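Local coordinates for protein polyphosphate kinase (Porphyromonas gingivalis, PDB 2O8R) that probably catalyses the reversible, magnesium-dependent transfer of the terminal phosphate of ATP to a growing chain of inorganic polyphosphate, at residues 120-123 and 127-130; 202-207 and 311-316; 587-592 and 663-668; 594-599 and 647-652. The protein carries 3 engineered substitutions. All coordinates share one frame; numbering follows the deposited sequence.

Contact 1. Residues 120-123 and 127-130. With SO4 (sulfate ion), chain J; SO4 (sulfate ion), chain H.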
loop_
_atom_site.group_PDB
_atom_site.type_symbol
_atom_site.label_atom_id
_atom_site.label_comp_id
_atom_site.label_asym_id
_atom_site.label_seq_id
_atom_site.Cartn_x
_atom_site.Cartn_y
_atom_site.Cartn_z
ATOM N N HIS A 120 -18.758 4.779 -27.203
ATOM C CA HIS A 120 -18.448 4.156 -28.494
ATOM C C HIS A 120 -17.013 4.486 -28.909
ATOM O O HIS A 120 -16.319 5.239 -28.207
ATOM C CB HIS A 120 -19.427 4.628 -29.564
ATOM C CG HIS A 120 -20.866 4.488 -29.168
ATOM N ND1 HIS A 120 -21.741 5.553 -29.145
ATOM C CD2 HIS A 120 -21.579 3.407 -28.769
ATOM C CE1 HIS A 120 -22.933 5.134 -28.759
ATOM N NE2 HIS A 120 -22.861 3.837 -28.521
ATOM N N ALA A 121 -16.566 3.932 -30.041
ATOM C CA ALA A 121 -15.159 4.092 -30.487
ATOM C C ALA A 121 -14.962 5.413 -31.203
ATOM O O ALA A 121 -15.842 5.830 -31.948
ATOM C CB ALA A 121 -14.743 2.944 -31.381
ATOM N N PRO A 122 -13.816 6.080 -30.984
ATOM C CA PRO A 122 -13.672 7.434 -31.529
ATOM C C PRO A 122 -13.604 7.399 -33.039
ATOM O O PRO A 122 -13.117 6.424 -33.600
ATOM C CB PRO A 122 -12.326 7.891 -30.975
ATOM C CG PRO A 122 -11.570 6.621 -30.739
ATOM C CD PRO A 122 -12.603 5.651 -30.272
ATOM N N THR A 123 -14.126 8.438 -33.682
ATOM C CA THR A 123 -14.029 8.599 -35.130
ATOM C C THR A 123 -12.852 9.504 -35.430
ATOM O O THR A 123 -12.276 9.452 -36.522
ATOM C CB THR A 123 -15.270 9.278 -35.701
ATOM O OG1 THR A 123 -16.386 9.013 -34.857
ATOM C CG2 THR A 123 -15.563 8.762 -37.094
ATOM N N HIS A 127 -7.253 10.754 -32.070
ATOM C CA HIS A 127 -7.628 9.831 -31.013
ATOM C C HIS A 127 -7.471 8.374 -31.446
ATOM O O HIS A 127 -6.897 7.573 -30.710
ATOM C CB HIS A 127 -9.046 10.115 -30.526
ATOM C CG HIS A 127 -9.170 11.409 -29.784
ATOM N ND1 HIS A 127 -10.348 12.119 -29.715
ATOM C CD2 HIS A 127 -8.251 12.143 -29.111
ATOM C CE1 HIS A 127 -10.158 13.221 -29.009
ATOM N NE2 HIS A 127 -8.891 13.266 -28.642
ATOM N N LYS A 128 -7.950 8.043 -32.645
ATOM C CA LYS A 128 -7.718 6.717 -33.232
ATOM C C LYS A 128 -6.231 6.346 -33.290
ATOM O O LYS A 128 -5.839 5.284 -32.817
ATOM C CB LYS A 128 -8.330 6.614 -34.629
ATOM C CG LYS A 128 -9.847 6.718 -34.650
ATOM C CD LYS A 128 -10.408 6.574 -36.055
ATOM C CE LYS A 128 -10.172 5.189 -36.637
ATOM N NZ LYS A 128 -10.718 5.108 -38.019
ATOM N N ALA A 129 -5.416 7.232 -33.855
ATOM C CA ALA A 129 -3.975 7.013 -33.948
ATOM C C ALA A 129 -3.380 6.754 -32.575
ATOM O O ALA A 129 -2.616 5.808 -32.388
ATOM C CB ALA A 129 -3.312 8.196 -34.580
ATOM N N TYR A 130 -3.761 7.582 -31.610
ATOM C CA TYR A 130 -3.282 7.431 -30.250
ATOM C C TYR A 130 -3.590 6.049 -29.674
ATOM O O TYR A 130 -2.687 5.343 -29.239
ATOM C CB TYR A 130 -3.870 8.510 -29.346
ATOM C CG TYR A 130 -3.430 8.341 -27.922
ATOM C CD1 TYR A 130 -2.157 8.722 -27.531
ATOM C CD2 TYR A 130 -4.274 7.766 -26.972
ATOM C CE1 TYR A 130 -1.739 8.565 -26.229
ATOM C CE2 TYR A 130 -3.862 7.600 -25.669
ATOM C CZ TYR A 130 -2.591 8.005 -25.299
ATOM O OH TYR A 130 -2.153 7.855 -24.001
HETATM S S SO4 J . -19.726 8.140 -27.409
HETATM O O1 SO4 J . -19.697 9.509 -27.917
HETATM O O2 SO4 J . -20.914 7.470 -27.920
HETATM O O3 SO4 J . -18.526 7.439 -27.855
HETATM O O4 SO4 J . -19.796 8.158 -25.952
HETATM S S SO4 H . -16.047 11.224 -31.820
HETATM O O1 SO4 H . -16.032 12.676 -31.642
HETATM O O2 SO4 H . -17.119 10.857 -32.738
HETATM O O3 SO4 H . -14.753 10.780 -32.345
HETATM O O4 SO4 H . -16.301 10.573 -30.539
#

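Contact 2. Residues 202-207 and 311-316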
loop_
_atom_site.group_PDB
_atom_site.type_symbol
_atom_site.label_atom_id
_atom_site.label_comp_id
_atom_site.label_asym_id
_atom_site.label_seq_id
_atom_site.Cartn_x
_atom_site.Cartn_y
_atom_site.Cartn_z
ATOM N N THR A 202 -13.247 21.069 -27.060
ATOM C CA THR A 202 -14.476 21.272 -26.304
ATOM C C THR A 202 -14.524 20.395 -25.050
ATOM O O THR A 202 -15.107 20.775 -24.049
ATOM C CB THR A 202 -15.716 21.025 -27.181
ATOM O OG1 THR A 202 -15.441 21.439 -28.529
ATOM C CG2 THR A 202 -16.908 21.804 -26.649
ATOM N N PHE A 203 -13.885 19.232 -25.106
ATOM C CA PHE A 203 -13.942 18.269 -24.015
ATOM C C PHE A 203 -12.584 17.731 -23.597
ATOM O O PHE A 203 -11.581 17.817 -24.331
ATOM C CB PHE A 203 -14.793 17.042 -24.405
ATOM C CG PHE A 203 -16.136 17.372 -24.983
ATOM C CD1 PHE A 203 -17.149 17.893 -24.183
ATOM C CD2 PHE A 203 -16.394 17.146 -26.328
ATOM C CE1 PHE A 203 -18.398 18.198 -24.718
ATOM C CE2 PHE A 203 -17.639 17.445 -26.876
ATOM C CZ PHE A 203 -18.645 17.972 -26.067
ATOM N N TYR A 204 -12.584 17.167 -22.396
ATOM C CA TYR A 204 -11.629 16.157 -21.990
ATOM C C TYR A 204 -12.224 14.811 -22.405
ATOM O O TYR A 204 -13.443 14.612 -22.332
ATOM C CB TYR A 204 -11.429 16.209 -20.487
ATOM C CG TYR A 204 -10.567 17.357 -20.045
ATOM C CD1 TYR A 204 -9.201 17.185 -19.879
ATOM C CD2 TYR A 204 -11.110 18.605 -19.778
ATOM C CE1 TYR A 204 -8.396 18.225 -19.475
ATOM C CE2 TYR A 204 -10.307 19.661 -19.368
ATOM C CZ TYR A 204 -8.944 19.458 -19.229
ATOM O OH TYR A 204 -8.109 20.475 -18.831
ATOM N N TYR A 205 -11.371 13.895 -22.854
ATOM C CA TYR A 205 -11.848 12.636 -23.389
ATOM C C TYR A 205 -11.416 11.476 -22.527
ATOM O O TYR A 205 -10.279 11.446 -22.045
ATOM C CB TYR A 205 -11.360 12.449 -24.819
ATOM C CG TYR A 205 -11.961 13.462 -25.754
ATOM C CD1 TYR A 205 -13.201 13.237 -26.353
ATOM C CD2 TYR A 205 -11.306 14.665 -26.018
ATOM C CE1 TYR A 205 -13.765 14.178 -27.201
ATOM C CE2 TYR A 205 -11.857 15.603 -26.862
ATOM C CZ TYR A 205 -13.086 15.357 -27.450
ATOM O OH TYR A 205 -13.621 16.302 -28.288
ATOM N N TYR A 206 -12.331 10.529 -22.314
ATOM C CA TYR A 206 -11.976 9.304 -21.620
ATOM C C TYR A 206 -12.556 8.082 -22.297
ATOM O O TYR A 206 -13.616 8.137 -22.921
ATOM C CB TYR A 206 -12.419 9.362 -20.162
ATOM C CG TYR A 206 -11.782 10.487 -19.408
ATOM C CD1 TYR A 206 -10.476 10.377 -18.939
ATOM C CD2 TYR A 206 -12.475 11.674 -19.174
ATOM C CE1 TYR A 206 -9.875 11.408 -18.244
ATOM C CE2 TYR A 206 -11.882 12.721 -18.481
ATOM C CZ TYR A 206 -10.578 12.578 -18.022
ATOM O OH TYR A 206 -9.971 13.601 -17.340
ATOM N N SER A 207 -11.850 6.972 -22.159
ATOM C CA SER A 207 -12.297 5.715 -22.722
ATOM C C SER A 207 -12.154 4.644 -21.680
ATOM O O SER A 207 -11.199 4.675 -20.899
ATOM C CB SER A 207 -11.422 5.341 -23.903
ATOM O OG SER A 207 -11.690 6.179 -24.999
ATOM N N ASN A 311 -11.678 13.722 -12.427
ATOM C CA ASN A 311 -12.288 15.026 -12.640
ATOM C C ASN A 311 -11.200 16.021 -13.013
ATOM O O ASN A 311 -10.549 16.577 -12.126
ATOM C CB ASN A 311 -12.997 15.498 -11.374
ATOM C CG ASN A 311 -13.540 16.928 -11.480
ATOM O OD1 ASN A 311 -13.487 17.577 -12.531
ATOM N ND2 ASN A 311 -14.077 17.418 -10.376
ATOM N N PRO A 312 -11.019 16.276 -14.325
ATOM C CA PRO A 312 -10.023 17.217 -14.810
ATOM C C PRO A 312 -10.340 18.678 -14.496
ATOM O O PRO A 312 -9.593 19.556 -14.911
ATOM C CB PRO A 312 -10.062 17.009 -16.318
ATOM C CG PRO A 312 -11.436 16.591 -16.581
ATOM C CD PRO A 312 -11.779 15.692 -15.440
ATOM N N PHE A 313 -11.426 18.951 -13.780
ATOM C CA PHE A 313 -11.682 20.314 -13.338
ATOM C C PHE A 313 -11.454 20.487 -11.853
ATOM O O PHE A 313 -12.272 21.057 -11.147
ATOM C CB PHE A 313 -13.050 20.786 -13.788
ATOM C CG PHE A 313 -13.155 20.892 -15.266
ATOM C CD1 PHE A 313 -12.444 21.865 -15.947
ATOM C CD2 PHE A 313 -13.904 19.987 -15.990
ATOM C CE1 PHE A 313 -12.506 21.957 -17.315
ATOM C CE2 PHE A 313 -13.975 20.077 -17.363
ATOM C CZ PHE A 313 -13.273 21.060 -18.026
ATOM N N ALA A 314 -10.296 20.001 -11.418
ATOM C CA ALA A 314 -9.821 20.082 -10.043
ATOM C C ALA A 314 -10.955 20.199 -9.036
ATOM O O ALA A 314 -11.731 19.246 -8.945
ATOM C CB ALA A 314 -8.750 21.158 -9.883
ATOM N N PRO A 315 -11.105 21.355 -8.327
ATOM C CA PRO A 315 -12.050 21.357 -7.200
ATOM C C PRO A 315 -13.495 21.648 -7.605
ATOM O O PRO A 315 -14.395 21.592 -6.776
ATOM C CB PRO A 315 -11.518 22.472 -6.291
ATOM C CG PRO A 315 -10.513 23.242 -7.108
ATOM C CD PRO A 315 -10.513 22.690 -8.500
ATOM N N ARG A 316 -13.701 21.943 -8.876
ATOM C CA ARG A 316 -15.016 22.226 -9.418
ATOM C C ARG A 316 -15.699 20.894 -9.696
ATOM O O ARG A 316 -15.064 19.845 -9.605
ATOM C CB ARG A 316 -14.857 23.048 -10.700
ATOM C CG ARG A 316 -15.783 24.240 -10.797
ATOM C CD ARG A 316 -15.184 25.328 -11.684
ATOM N NE ARG A 316 -14.583 24.789 -12.903
ATOM C CZ ARG A 316 -15.266 24.379 -13.972
ATOM N NH1 ARG A 316 -16.597 24.429 -13.988
ATOM N NH2 ARG A 316 -14.616 23.904 -15.029
#

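Contact 3. Residues 587-592 and 663-668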
loop_
_atom_site.group_PDB
_atom_site.type_symbol
_atom_site.label_atom_id
_atom_site.label_comp_id
_atom_site.label_asym_id
_atom_site.label_seq_id
_atom_site.Cartn_x
_atom_site.Cartn_y
_atom_site.Cartn_z
ATOM N N VAL A 587 -39.414 6.970 11.695
ATOM C CA VAL A 587 -38.149 6.410 11.249
ATOM C C VAL A 587 -37.519 7.268 10.158
ATOM O O VAL A 587 -38.063 7.427 9.054
ATOM C CB VAL A 587 -38.326 4.978 10.740
ATOM C CG1 VAL A 587 -37.026 4.457 10.156
ATOM C CG2 VAL A 587 -38.802 4.085 11.868
ATOM N N THR A 588 -36.358 7.816 10.481
ATOM C CA THR A 588 -35.630 8.643 9.545
ATOM C C THR A 588 -34.333 7.969 9.129
ATOM O O THR A 588 -33.528 7.568 9.968
ATOM C CB THR A 588 -35.345 10.017 10.145
ATOM O OG1 THR A 588 -36.593 10.633 10.489
ATOM C CG2 THR A 588 -34.585 10.901 9.160
ATOM N N ARG A 589 -34.158 7.819 7.825
ATOM C CA ARG A 589 -32.875 7.453 7.275
ATOM C C ARG A 589 -32.217 8.693 6.682
ATOM O O ARG A 589 -32.749 9.317 5.760
ATOM C CB ARG A 589 -33.047 6.400 6.207
ATOM C CG ARG A 589 -31.847 6.204 5.331
ATOM C CD ARG A 589 -32.179 5.179 4.278
ATOM N NE ARG A 589 -32.214 3.859 4.878
ATOM C CZ ARG A 589 -32.960 2.853 4.446
ATOM N NH1 ARG A 589 -33.753 3.014 3.399
ATOM N NH2 ARG A 589 -32.911 1.687 5.073
ATOM N N LEU A 590 -31.064 9.052 7.237
ATOM C CA LEU A 590 -30.270 10.142 6.706
ATOM C C LEU A 590 -29.049 9.591 5.987
ATOM O O LEU A 590 -28.194 8.957 6.607
ATOM C CB LEU A 590 -29.839 11.092 7.827
ATOM C CG LEU A 590 -29.009 12.281 7.342
ATOM C CD1 LEU A 590 -29.796 13.114 6.335
ATOM C CD2 LEU A 590 -28.524 13.129 8.522
ATOM N N VAL A 591 -28.997 9.824 4.680
ATOM C CA VAL A 591 -27.846 9.507 3.832
ATOM C C VAL A 591 -27.454 10.783 3.086
ATOM O O VAL A 591 -28.296 11.435 2.462
ATOM C CB VAL A 591 -28.180 8.396 2.816
ATOM C CG1 VAL A 591 -27.212 8.398 1.622
ATOM C CG2 VAL A 591 -28.199 7.056 3.499
ATOM N N ASP A 592 -26.177 11.134 3.180
ATOM C CA ASP A 592 -25.612 12.324 2.572
ATOM C C ASP A 592 -24.136 11.978 2.292
ATOM O O ASP A 592 -23.749 10.803 2.356
ATOM C CB ASP A 592 -25.738 13.491 3.553
ATOM C CG ASP A 592 -25.748 14.873 2.879
ATOM O OD1 ASP A 592 -25.486 14.992 1.664
ATOM O OD2 ASP A 592 -26.016 15.868 3.592
ATOM N N LEU A 663 -41.048 -0.283 2.803
ATOM C CA LEU A 663 -39.588 -0.064 2.721
ATOM C C LEU A 663 -39.141 1.076 1.778
ATOM O O LEU A 663 -37.996 1.095 1.304
ATOM C CB LEU A 663 -38.834 -1.376 2.416
ATOM C CG LEU A 663 -38.527 -2.304 3.604
ATOM C CD1 LEU A 663 -37.883 -3.581 3.131
ATOM C CD2 LEU A 663 -37.633 -1.649 4.652
ATOM N N ASN A 664 -40.028 2.032 1.515
ATOM C CA ASN A 664 -39.691 3.087 0.573
ATOM C C ASN A 664 -38.992 4.253 1.209
ATOM O O ASN A 664 -39.301 4.644 2.343
ATOM C CB ASN A 664 -40.918 3.578 -0.171
ATOM C CG ASN A 664 -41.414 2.586 -1.166
ATOM O OD1 ASN A 664 -40.761 2.329 -2.173
ATOM N ND2 ASN A 664 -42.578 2.016 -0.900
ATOM N N ASN A 665 -38.044 4.802 0.456
ATOM C CA ASN A 665 -37.305 5.975 0.867
ATOM C C ASN A 665 -38.055 7.208 0.374
ATOM O O ASN A 665 -38.101 7.497 -0.828
ATOM C CB ASN A 665 -35.897 5.916 0.296
ATOM C CG ASN A 665 -35.035 4.838 0.949
ATOM O OD1 ASN A 665 -34.689 4.941 2.127
ATOM N ND2 ASN A 665 -34.650 3.818 0.171
ATOM N N ILE A 666 -38.684 7.909 1.309
ATOM C CA ILE A 666 -39.458 9.090 0.975
ATOM C C ILE A 666 -38.757 10.347 1.502
ATOM O O ILE A 666 -38.583 10.500 2.712
ATOM C CB ILE A 666 -40.894 9.005 1.561
ATOM C CG1 ILE A 666 -41.521 7.629 1.329
ATOM C CG2 ILE A 666 -41.763 10.023 0.929
ATOM C CD1 ILE A 666 -41.714 7.293 -0.117
ATOM N N TYR A 667 -38.347 11.226 0.586
ATOM C CA TYR A 667 -37.700 12.498 0.932
ATOM C C TYR A 667 -38.622 13.377 1.753
ATOM O O TYR A 667 -39.773 13.615 1.382
ATOM C CB TYR A 667 -37.304 13.303 -0.315
ATOM C CG TYR A 667 -36.029 12.910 -1.013
ATOM C CD1 TYR A 667 -34.777 13.216 -0.470
ATOM C CD2 TYR A 667 -36.073 12.267 -2.245
ATOM C CE1 TYR A 667 -33.602 12.856 -1.133
ATOM C CE2 TYR A 667 -34.902 11.901 -2.913
ATOM C CZ TYR A 667 -33.675 12.198 -2.357
ATOM O OH TYR A 667 -32.532 11.831 -3.042
ATOM N N LYS A 668 -38.092 13.894 2.849
ATOM C CA LYS A 668 -38.840 14.785 3.715
ATOM C C LYS A 668 -38.820 16.245 3.252
ATOM O O LYS A 668 -38.688 17.151 4.073
ATOM C CB LYS A 668 -38.311 14.633 5.132
ATOM C CG LYS A 668 -38.369 13.170 5.571
ATOM C CD LYS A 668 -37.586 12.894 6.839
ATOM C CE LYS A 668 -38.153 13.659 8.004
ATOM N NZ LYS A 668 -37.566 13.137 9.268
#

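Contact 4. Residues 594-599 and 647-652. With SO4 (sulfate ion), chain F.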
loop_
_atom_site.group_PDB
_atom_site.type_symbol
_atom_site.label_atom_id
_atom_site.label_comp_id
_atom_site.label_asym_id
_atom_site.label_seq_id
_atom_site.Cartn_x
_atom_site.Cartn_y
_atom_site.Cartn_z
ATOM N N TYR A 594 -21.288 12.443 4.010
ATOM C CA TYR A 594 -20.607 11.800 5.123
ATOM C C TYR A 594 -21.392 10.582 5.526
ATOM O O TYR A 594 -22.617 10.585 5.474
ATOM C CB TYR A 594 -20.493 12.722 6.344
ATOM C CG TYR A 594 -19.788 14.034 6.110
ATOM C CD1 TYR A 594 -18.751 14.146 5.197
ATOM C CD2 TYR A 594 -20.140 15.155 6.838
ATOM C CE1 TYR A 594 -18.122 15.334 4.992
ATOM C CE2 TYR A 594 -19.509 16.343 6.647
ATOM C CZ TYR A 594 -18.506 16.437 5.722
ATOM O OH TYR A 594 -17.880 17.647 5.535
ATOM N N LEU A 595 -20.692 9.533 5.932
ATOM C CA LEU A 595 -21.378 8.345 6.393
ATOM C C LEU A 595 -21.819 8.588 7.835
ATOM O O LEU A 595 -20.996 8.830 8.730
ATOM C CB LEU A 595 -20.491 7.113 6.234
ATOM C CG LEU A 595 -21.079 5.732 6.513
ATOM C CD1 LEU A 595 -20.706 4.709 5.446
ATOM C CD2 LEU A 595 -20.597 5.271 7.844
ATOM N N GLU A 596 -23.134 8.564 8.030
ATOM C CA GLU A 596 -23.751 8.840 9.322
ATOM C C GLU A 596 -23.537 7.671 10.265
ATOM O O GLU A 596 -24.334 6.739 10.330
ATOM C CB GLU A 596 -25.233 9.117 9.135
ATOM C CG GLU A 596 -25.535 10.452 8.479
ATOM C CD GLU A 596 -25.221 11.641 9.376
ATOM O OE1 GLU A 596 -25.316 11.519 10.612
ATOM O OE2 GLU A 596 -24.876 12.707 8.843
ATOM N N HIS A 597 -22.448 7.733 11.014
ATOM C CA HIS A 597 -21.962 6.537 11.639
ATOM C C HIS A 597 -22.128 6.587 13.134
ATOM O O HIS A 597 -21.958 5.577 13.805
ATOM C CB HIS A 597 -20.493 6.319 11.251
ATOM C CG HIS A 597 -19.945 5.003 11.692
ATOM N ND1 HIS A 597 -19.213 4.855 12.851
ATOM C CD2 HIS A 597 -20.040 3.772 11.144
ATOM C CE1 HIS A 597 -18.866 3.590 12.985
ATOM N NE2 HIS A 597 -19.354 2.913 11.961
ATOM N N SER A 598 -22.449 7.763 13.662
ATOM C CA SER A 598 -22.673 7.920 15.101
ATOM C C SER A 598 -23.732 6.947 15.601
ATOM O O SER A 598 -24.702 6.625 14.891
ATOM C CB SER A 598 -23.119 9.347 15.433
ATOM O OG SER A 598 -22.058 10.266 15.281
ATOM N N ARG A 599 -23.529 6.469 16.822
ATOM C CA ARG A 599 -24.561 5.727 17.538
ATOM C C ARG A 599 -24.825 6.449 18.848
ATOM O O ARG A 599 -23.952 6.514 19.723
ATOM C CB ARG A 599 -24.122 4.289 17.777
ATOM C CG ARG A 599 -23.695 3.573 16.514
ATOM C CD ARG A 599 -22.605 2.588 16.807
ATOM N NE ARG A 599 -22.405 1.694 15.682
ATOM C CZ ARG A 599 -21.242 1.489 15.073
ATOM N NH1 ARG A 599 -20.149 2.102 15.496
ATOM N NH2 ARG A 599 -21.176 0.651 14.044
ATOM N N GLU A 647 -31.442 17.234 16.702
ATOM C CA GLU A 647 -32.612 18.008 16.306
ATOM C C GLU A 647 -32.389 18.583 14.939
ATOM O O GLU A 647 -33.275 18.516 14.084
ATOM C CB GLU A 647 -32.928 19.118 17.309
ATOM C CG GLU A 647 -33.703 18.634 18.521
ATOM C CD GLU A 647 -33.861 19.702 19.569
ATOM O OE1 GLU A 647 -33.816 20.901 19.207
ATOM O OE2 GLU A 647 -34.033 19.343 20.754
ATOM N N ILE A 648 -31.193 19.121 14.712
ATOM C CA ILE A 648 -30.818 19.509 13.351
ATOM C C ILE A 648 -31.040 18.350 12.370
ATOM O O ILE A 648 -31.626 18.542 11.308
ATOM C CB ILE A 648 -29.378 20.000 13.263
ATOM C CG1 ILE A 648 -29.182 21.182 14.213
ATOM C CG2 ILE A 648 -29.044 20.369 11.829
ATOM C CD1 ILE A 648 -27.854 21.871 14.110
ATOM N N GLN A 649 -30.611 17.143 12.731
ATOM C CA GLN A 649 -30.833 16.025 11.828
ATOM C C GLN A 649 -32.327 15.787 11.580
ATOM O O GLN A 649 -32.739 15.604 10.434
ATOM C CB GLN A 649 -30.097 14.753 12.277
ATOM C CG GLN A 649 -28.581 14.916 12.361
ATOM C CD GLN A 649 -27.822 13.603 12.220
ATOM O OE1 GLN A 649 -28.301 12.543 12.626
ATOM N NE2 GLN A 649 -26.626 13.672 11.641
ATOM N N LEU A 650 -33.142 15.842 12.632
ATOM C CA LEU A 650 -34.590 15.584 12.496
ATOM C C LEU A 650 -35.329 16.706 11.789
ATOM O O LEU A 650 -36.496 16.546 11.434
ATOM C CB LEU A 650 -35.247 15.339 13.852
ATOM C CG LEU A 650 -34.942 14.009 14.527
ATOM C CD1 LEU A 650 -35.588 14.045 15.889
ATOM C CD2 LEU A 650 -35.433 12.812 13.687
ATOM N N ARG A 651 -34.639 17.828 11.592
ATOM C CA ARG A 651 -35.189 19.001 10.927
ATOM C C ARG A 651 -34.823 19.007 9.439
ATOM O O ARG A 651 -35.452 19.736 8.656
ATOM C CB ARG A 651 -34.672 20.273 11.610
ATOM C CG ARG A 651 -35.555 21.512 11.469
ATOM C CD ARG A 651 -34.903 22.744 12.121
ATOM N NE ARG A 651 -34.344 22.418 13.433
ATOM C CZ ARG A 651 -33.359 23.091 14.020
ATOM N NH1 ARG A 651 -32.817 24.142 13.415
ATOM N NH2 ARG A 651 -32.908 22.713 15.208
ATOM N N ASP A 652 -33.820 18.193 9.064
ATOM C CA ASP A 652 -33.350 18.064 7.671
ATOM C C ASP A 652 -34.476 17.821 6.687
ATOM O O ASP A 652 -35.158 16.796 6.761
ATOM C CB ASP A 652 -32.351 16.914 7.523
ATOM C CG ASP A 652 -31.752 16.816 6.101
ATOM O OD1 ASP A 652 -30.532 16.981 5.973
ATOM O OD2 ASP A 652 -32.479 16.587 5.108
HETATM S S SO4 F . -17.951 -0.261 12.639
HETATM O O1 SO4 F . -17.883 0.739 11.575
HETATM O O2 SO4 F . -18.819 -1.365 12.202
HETATM O O3 SO4 F . -16.608 -0.767 12.915
HETATM O O4 SO4 F . -18.425 0.367 13.869
#

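Contact 1. Residues 120-123 and 127-130
Lys128, in the first turn of helix 125-139, lays its aliphatic chain along the backbone carbonyls of Pro122 and Thr123, in the loop that leads into the same helix. From CB the side chain starts with CG anti to its own carbonyl carbon (chi1 -65°), which turns it back toward the loop. CG lies 3.4 Å from Pro122 O and 4.3 Å from Pro122 CG. One atom on, CD lies 3.5 Å from Thr123 O and still touches Pro122 O. Beyond CD the chain bends at chi3 (66°), and NZ makes no contact with 120-123. The contact is van der Waals packing with no hydrogen bond across it, completed by Pro122 CB against His127 CB at 4.0 Å. Two sulfate ions, probably from the crystallisation liquor, line the loop: one accepts from Thr123 N and OG1, the other from His120 N at 2.7 Å, and the N-H groups of Thr119 and His124 also donate to sulfate. On the inner side of the helix, His127 sends NE2 to the carbonyl of Pro196 and meets the ring of Tyr205. The loop joins strand 115-118 to helix 125-139, which packs against strand 192-195 through His127 and Tyr130.

Contact 2. Residues 202-207 and 311-316
Tyr204 receives Pro312 over one ring face and Phe313 at its edge. The first is a CH-pi interaction: Pro312 CB stands 3.6 Å from the ring centroid, only 8° off the normal, while its CG lies over the CG end of the ring. The second is an offset edge-to-face pair. The CD2-CE2 edge of Tyr204 is directed at the face of Phe313, with planes at 89° and centroids 5.2 Å apart; CE2 reaches Phe313 CZ at 3.5 Å. Van der Waals contact comes from Tyr206, whose OH lies 3.4 Å from Pro312 CD. Tyr204 and Tyr206, two apart on the strand, point to the same side and both meet the proline; both have CG anti to the carbonyl carbon. Hydrogen bonds occur inside the loop: Asn311 OD1 accepts from Phe313 N at 2.8 Å, and its ND2 donates to Arg316 O at 2.7 Å. Arg197 adds a cation-pi contact to Tyr204, and Ile115 and Tyr36 also touch Pro312. The loop is an Asx turn at Asn311 running into a type II' beta turn, Phe313 to Arg316, docked on the middle strand of the three-stranded sheet 115-118, 204-208 and 192-195.

Contact 3. Residues 587-592 and 663-668
Arg589 and Thr588 on strand 585-589 are joined to Asn665 and Lys668 by two side-chain hydrogen bonds, one from each face of strand 585-589, in the large mixed sheet of the second phospholipase D-like domain. Strand 657-659 lies between 585-589 and 665-667 and pairs antiparallel with each. The nearest CA atoms across the contact, those of Arg589 and Asn665, are still 7.9 Å apart; side chains have to close the gap. Arg589 NH1 donates to Asn665 OD1 with an N-H...O angle of 146°; the modelled length between these two atoms, 2.5 Å, is shorter than usual and doubtful at this resolution. The oxygen sits at the edge of the guanidinium, near its plane, while the amide plane is turned 51° from it. Arg589 extends with CG anti to the backbone N (chi1 165°) and then bends at chi3 to bring NH1 round to the asparagine. On the opposite face Lys668, also bent at chi3, crosses Thr588 at about a right angle and gives NZ to OG1 at 3.0 Å. In the second shell, Arg589 NE and NH2 donate to the carbonyls of Arg570 and Gly571, which hold the guanidinium against rotation beside Arg570, a predicted ATP-binding residue. Helix 13-29 of the N-terminal region adds Ser19: its OG is hydrogen-bonded to Arg589 NH1, and its carbonyl O accepts from Asn665 ND2.

Contact 4. Residues 594-599 and 647-652
Glu596 and Gln649 form a buried polar contact, a side-chain hydrogen bond joining the short strand 595-596 to the last turn of helix 636-651. Gln649 NE2 donates a hydrogen bond to Glu596 OE1 at 2.7 Å, with an N-H...O angle of 156°. The bond lies close to the amide plane but meets the carboxylate from above its plane, the two flat groups being turned 66° apart. Glu596 folds at chi2 (-70°), whereas Gln649 reaches out extended beyond CG, and the two come from opposite directions. Strand 595-596 pairs in parallel with 474-481, so this corner of one phospholipase D-like domain joins the sheet of the other. Lys542 NZ ties the pair together, salt-bridged to Glu596 OE1 and hydrogen-bonded to Gln649 OE1, and Gln679 NE2 donates to Glu596 OE2. Next along the chain, His597, a residue predicted to bind ATP and positioned by Asp476, donates from NE2 to a sulfate at 2.7 Å, while Arg599 NH1 and NH2 both donate to sulfate O4.

In the fold
The four contacts form two pairs. Contacts 1 and 2, with centres about 18 Å apart, lie away from the predicted sites and by the small sheet containing strand 204-208, contact 1 just after its strand 115-118 and contact 2 on strand 204-208: His127 CE1 packs on Tyr205 CD2 at 3.5 Å. Contacts 3 and 4 have centres about 11 Å apart, the second nested in the chain loop closed by the first. Leu590 joins them, its O lying 3.6 Å from Glu596 CG and its CD2 3.7 Å from Gln649 NE2. Both approach Arg570, a residue predicted to bind ATP, about 5 Å from the side chain of Arg589 and about 4 Å from that of Glu596. The pairs are well separated, contacts 2 and 4 being about 33 Å apart, centre to centre.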